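Local structure of glycosyl transferase (Staphylococcus aureus, 5U02) at residues Arg110-Ile113 with Leu118-Gln121; Leu319-Thr322 with Glu326-Ile329. The protein belongs to the TarS family of glycosyltransferases, the modelled part comprising a helical linker region followed by two C-terminal beta domains of E-set type. All blocks are in the same frame, centred on the assembly; numbering follows the deposited sequence.

Contact 1: Arg110-Ile113 with Leu118-Gln121; sequences RFDI and LNIQ
R110 and Q121 run side by side from facing strands and point the same way, the amide oxygen OE1 of Q121 lying 3.6 Å from CB of R110. The arginine chain bends at its second torsion and its guanidinium leads away from the amide; the glutamine stays extended, with CG anti to its own N (chi1 167°). The two planes stand 84° apart. NE2 of Q121 is held outside the pair by the carbonyl of E126. D112 and N119 share this face of the sheet, but OD1 of N119 turns to the backbone N of G131. On the other face, methyl CG2 of I113 meets CD1 of L118 at 4.0 Å as the two side chains cross obliquely. F111 meets the facing strand through CB, 3.5 Å from O of N119, its ring leading away. The same carbonyl takes the backbone N of D112 at 3.3 Å, while N of N119 returns a straighter bond to O of D112 (3.0 Å, 168° at the hydrogen). Joined by a tight turn, the two strands form a beta hairpin, and strand 129-132 on the far side of 118-121 completes a three-stranded antiparallel sheet.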
loop_
_atom_site.group_PDB
_atom_site.type_symbol
_atom_site.label_atom_id
_atom_site.label_comp_id
_atom_site.label_asym_id
_atom_site.label_seq_id
_atom_site.Cartn_x
_atom_site.Cartn_y
_atom_site.Cartn_z
ATOM N N ARG A 110 7.660 -19.757 19.324
ATOM C CA ARG A 110 8.008 -18.409 19.746
ATOM C C ARG A 110 9.147 -17.912 18.869
ATOM O O ARG A 110 10.023 -18.694 18.485
ATOM C CB ARG A 110 8.423 -18.372 21.222
ATOM C CG ARG A 110 7.507 -17.556 22.117
ATOM C CD ARG A 110 6.206 -18.289 22.405
ATOM N NE ARG A 110 5.172 -17.392 22.915
ATOM C CZ ARG A 110 3.903 -17.739 23.096
ATOM N NH1 ARG A 110 3.502 -18.971 22.808
ATOM N NH2 ARG A 110 3.032 -16.853 23.560
ATOM N N PHE A 111 9.135 -16.619 18.555
ATOM C CA PHE A 111 10.192 -16.032 17.740
ATOM C C PHE A 111 10.077 -14.513 17.787
ATOM O O PHE A 111 9.072 -13.955 18.236
ATOM C CB PHE A 111 10.132 -16.523 16.287
ATOM C CG PHE A 111 9.192 -15.733 15.416
ATOM C CD1 PHE A 111 7.831 -15.991 15.428
ATOM C CD2 PHE A 111 9.670 -14.732 14.582
ATOM C CE1 PHE A 111 6.962 -15.264 14.630
ATOM C CE2 PHE A 111 8.806 -14.000 13.783
ATOM C CZ PHE A 111 7.451 -14.269 13.807
ATOM N N ASP A 112 11.133 -13.857 17.310
ATOM C CA ASP A 112 11.142 -12.439 16.965
ATOM C C ASP A 112 12.438 -12.172 16.209
ATOM O O ASP A 112 13.361 -12.991 16.220
ATOM C CB ASP A 112 11.014 -11.538 18.197
ATOM C CG ASP A 112 11.911 -11.972 19.330
ATOM O OD1 ASP A 112 13.126 -11.686 19.267
ATOM O OD2 ASP A 112 11.401 -12.591 20.289
ATOM N N ILE A 113 12.495 -11.019 15.537
ATOM C CA ILE A 113 13.653 -10.661 14.722
ATOM C C ILE A 113 14.559 -9.736 15.517
ATOM O O ILE A 113 14.105 -8.916 16.325
ATOM C CB ILE A 113 13.253 -10.015 13.376
ATOM C CG1 ILE A 113 12.920 -8.530 13.554
ATOM C CG2 ILE A 113 12.088 -10.761 12.747
ATOM C CD1 ILE A 113 13.215 -7.686 12.330
ATOM N N LEU A 118 16.639 -14.130 12.863
ATOM C CA LEU A 118 15.620 -14.779 13.678
ATOM C C LEU A 118 16.202 -15.332 14.972
ATOM O O LEU A 118 17.302 -15.892 14.986
ATOM C CB LEU A 118 14.953 -15.909 12.891
ATOM C CG LEU A 118 13.614 -15.606 12.214
ATOM C CD1 LEU A 118 13.627 -14.237 11.564
ATOM C CD2 LEU A 118 13.293 -16.676 11.183
ATOM N N ASN A 119 15.451 -15.165 16.059
ATOM C CA ASN A 119 15.680 -15.870 17.315
ATOM C C ASN A 119 14.453 -16.731 17.581
ATOM O O ASN A 119 13.349 -16.203 17.749
ATOM C CB ASN A 119 15.926 -14.899 18.471
ATOM C CG ASN A 119 17.128 -14.007 18.238
ATOM O OD1 ASN A 119 17.937 -14.257 17.345
ATOM N ND2 ASN A 119 17.256 -12.963 19.050
ATOM N N ILE A 120 14.642 -18.050 17.617
ATOM C CA ILE A 120 13.535 -18.999 17.557
ATOM C C ILE A 120 13.592 -19.952 18.744
ATOM O O ILE A 120 14.648 -20.524 19.036
ATOM C CB ILE A 120 13.556 -19.803 16.242
ATOM C CG1 ILE A 120 13.464 -18.872 15.035
ATOM C CG2 ILE A 120 12.423 -20.814 16.227
ATOM C CD1 ILE A 120 13.770 -19.556 13.719
ATOM N N GLN A 121 12.451 -20.133 19.411
ATOM C CA GLN A 121 12.224 -21.262 20.306
ATOM C C GLN A 121 11.172 -22.147 19.652
ATOM O O GLN A 121 10.044 -21.700 19.416
ATOM C CB GLN A 121 11.777 -20.807 21.699
ATOM C CG GLN A 121 11.238 -21.959 22.555
ATOM C CD GLN A 121 10.459 -21.508 23.796
ATOM O OE1 GLN A 121 9.578 -20.658 23.714
ATOM N NE2 GLN A 121 10.772 -22.099 24.945
#

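Contact 2: Leu319-Thr322 with Glu326-Ile329; sequences LSQT and EVEI
L319 reaches across to V327 and I329 with nearly all of its side chain. Its CB stays near the backbone, 4.2 Å from O of E328, and CG, anti to the backbone N (chi1 -171°), comes within 3.5 Å of CG1 of V327. The branches then divide: CD1 lies by the same valine methyl and 4.1 Å from CG1 of I329, whereas CD2 approaches V327 CG1 (3.7 Å). F301 and T348 also touch this leucine. The other valine methyl, CG2, meets the amide end of Q321, with NE2 at 3.4 Å; that NE2 gives a hydrogen bond to O of Y299, and OE1 accepts one from the backbone N of F301.

The two strands form a beta hairpin inside the antiparallel sheet of the TarS C-terminal domain 2 region, an E-set family, with strand 289-294 pairing along the other side of 326-331. S320 and E328 form a hydrogen-bonded antiparallel pair: N of S320 gives to O of E328 at 2.8 Å, and N of E328 returns an almost straight bond to O of S320 (172° at the hydrogen).

On the face bearing these two residues, a water joins their side chains, 2.7 Å from OG of S320 and donating to OE2 of E328. Nearer the turn, T322 crosses E328 at about a right angle, its methyl CG2 3.7 Å from the glutamate CB. Its OG1 sits between its own N and carbonyl carbon (chi1 58°), placing the hydroxyl for a weak bond to O of E326, to which the backbone N of T322 also gives a weak one.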
loop_
_atom_site.group_PDB
_atom_site.type_symbol
_atom_site.label_atom_id
_atom_site.label_comp_id
_atom_site.label_asym_id
_atom_site.label_seq_id
_atom_site.Cartn_x
_atom_site.Cartn_y
_atom_site.Cartn_z
ATOM N N LEU A 319 -18.002 -7.168 -26.543
ATOM C CA LEU A 319 -16.764 -7.783 -26.997
ATOM C C LEU A 319 -16.588 -9.131 -26.318
ATOM O O LEU A 319 -16.766 -9.248 -25.102
ATOM C CB LEU A 319 -15.564 -6.880 -26.702
ATOM C CG LEU A 319 -14.197 -7.265 -27.284
ATOM C CD1 LEU A 319 -13.333 -6.030 -27.505
ATOM C CD2 LEU A 319 -13.450 -8.262 -26.400
ATOM N N SER A 320 -16.230 -10.143 -27.104
ATOM C CA SER A 320 -15.924 -11.460 -26.570
ATOM C C SER A 320 -14.723 -12.025 -27.312
ATOM O O SER A 320 -14.598 -11.861 -28.529
ATOM C CB SER A 320 -17.122 -12.408 -26.684
ATOM O OG SER A 320 -17.501 -12.580 -28.035
ATOM N N GLN A 321 -13.835 -12.674 -26.564
ATOM C CA GLN A 321 -12.628 -13.281 -27.118
ATOM C C GLN A 321 -12.993 -14.682 -27.589
ATOM O O GLN A 321 -13.000 -15.631 -26.803
ATOM C CB GLN A 321 -11.516 -13.298 -26.075
ATOM C CG GLN A 321 -10.157 -13.659 -26.634
ATOM C CD GLN A 321 -9.301 -12.438 -26.893
ATOM O OE1 GLN A 321 -9.392 -11.438 -26.181
ATOM N NE2 GLN A 321 -8.474 -12.508 -27.927
ATOM N N THR A 322 -13.305 -14.812 -28.881
ATOM C CA THR A 322 -13.829 -16.070 -29.408
ATOM C C THR A 322 -12.735 -17.118 -29.566
ATOM O O THR A 322 -12.989 -18.312 -29.383
ATOM C CB THR A 322 -14.528 -15.826 -30.744
ATOM O OG1 THR A 322 -13.606 -15.224 -31.661
ATOM C CG2 THR A 322 -15.724 -14.897 -30.551
ATOM N N GLU A 326 -8.810 -14.140 -32.219
ATOM C CA GLU A 326 -10.038 -13.642 -32.825
ATOM C C GLU A 326 -10.952 -13.068 -31.755
ATOM O O GLU A 326 -11.235 -13.723 -30.745
ATOM C CB GLU A 326 -10.765 -14.738 -33.606
ATOM C CG GLU A 326 -10.135 -15.023 -34.955
ATOM C CD GLU A 326 -10.776 -16.189 -35.664
ATOM O OE1 GLU A 326 -11.025 -16.073 -36.880
ATOM O OE2 GLU A 326 -11.027 -17.221 -35.006
ATOM N N VAL A 327 -11.425 -11.851 -32.000
ATOM C CA VAL A 327 -12.290 -11.123 -31.087
ATOM C C VAL A 327 -13.539 -10.717 -31.850
ATOM O O VAL A 327 -13.449 -10.253 -32.993
ATOM C CB VAL A 327 -11.573 -9.890 -30.505
ATOM C CG1 VAL A 327 -12.566 -8.896 -29.963
ATOM C CG2 VAL A 327 -10.599 -10.319 -29.419
ATOM N N GLU A 328 -14.700 -10.896 -31.230
ATOM C CA GLU A 328 -15.971 -10.521 -31.827
ATOM C C GLU A 328 -16.583 -9.365 -31.050
ATOM O O GLU A 328 -16.648 -9.401 -29.816
ATOM C CB GLU A 328 -16.941 -11.702 -31.856
ATOM C CG GLU A 328 -18.347 -11.315 -32.271
ATOM C CD GLU A 328 -19.347 -12.419 -32.020
ATOM O OE1 GLU A 328 -19.456 -13.321 -32.870
ATOM O OE2 GLU A 328 -20.017 -12.388 -30.968
ATOM N N ILE A 329 -17.032 -8.348 -31.773
ATOM C CA ILE A 329 -17.763 -7.233 -31.193
ATOM C C ILE A 329 -19.174 -7.319 -31.752
ATOM O O ILE A 329 -19.408 -6.999 -32.922
ATOM C CB ILE A 329 -17.108 -5.884 -31.501
ATOM C CG1 ILE A 329 -15.703 -5.831 -30.888
ATOM C CG2 ILE A 329 -17.967 -4.747 -30.961
ATOM C CD1 ILE A 329 -14.926 -4.573 -31.211
HETATM O O HOH W 1 -19.548 -10.879 -28.697
#

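In the fold
Contacts 1 and 2 are separate antiparallel hairpins on opposite sides of the chain's centre, their centres about 54 Å apart and their nearest atoms about 43 Å. Both are partly buried, and they share no strand. Contact 1 makes up two of the three strands of a small sheet, with 110-114 outermost within this chain, so its first strand is the more exposed one and the hairpin relies mostly on backbone bonds, with few side-chain contacts. In contact 2 both strands are interior to a wider sheet; one face packs L319, V327 and I329 together beside the amide of Q321, the other a water-joined serine and glutamate. Two amide side chains in contact 1 and one in contact 2 bond to residues outside the hairpin.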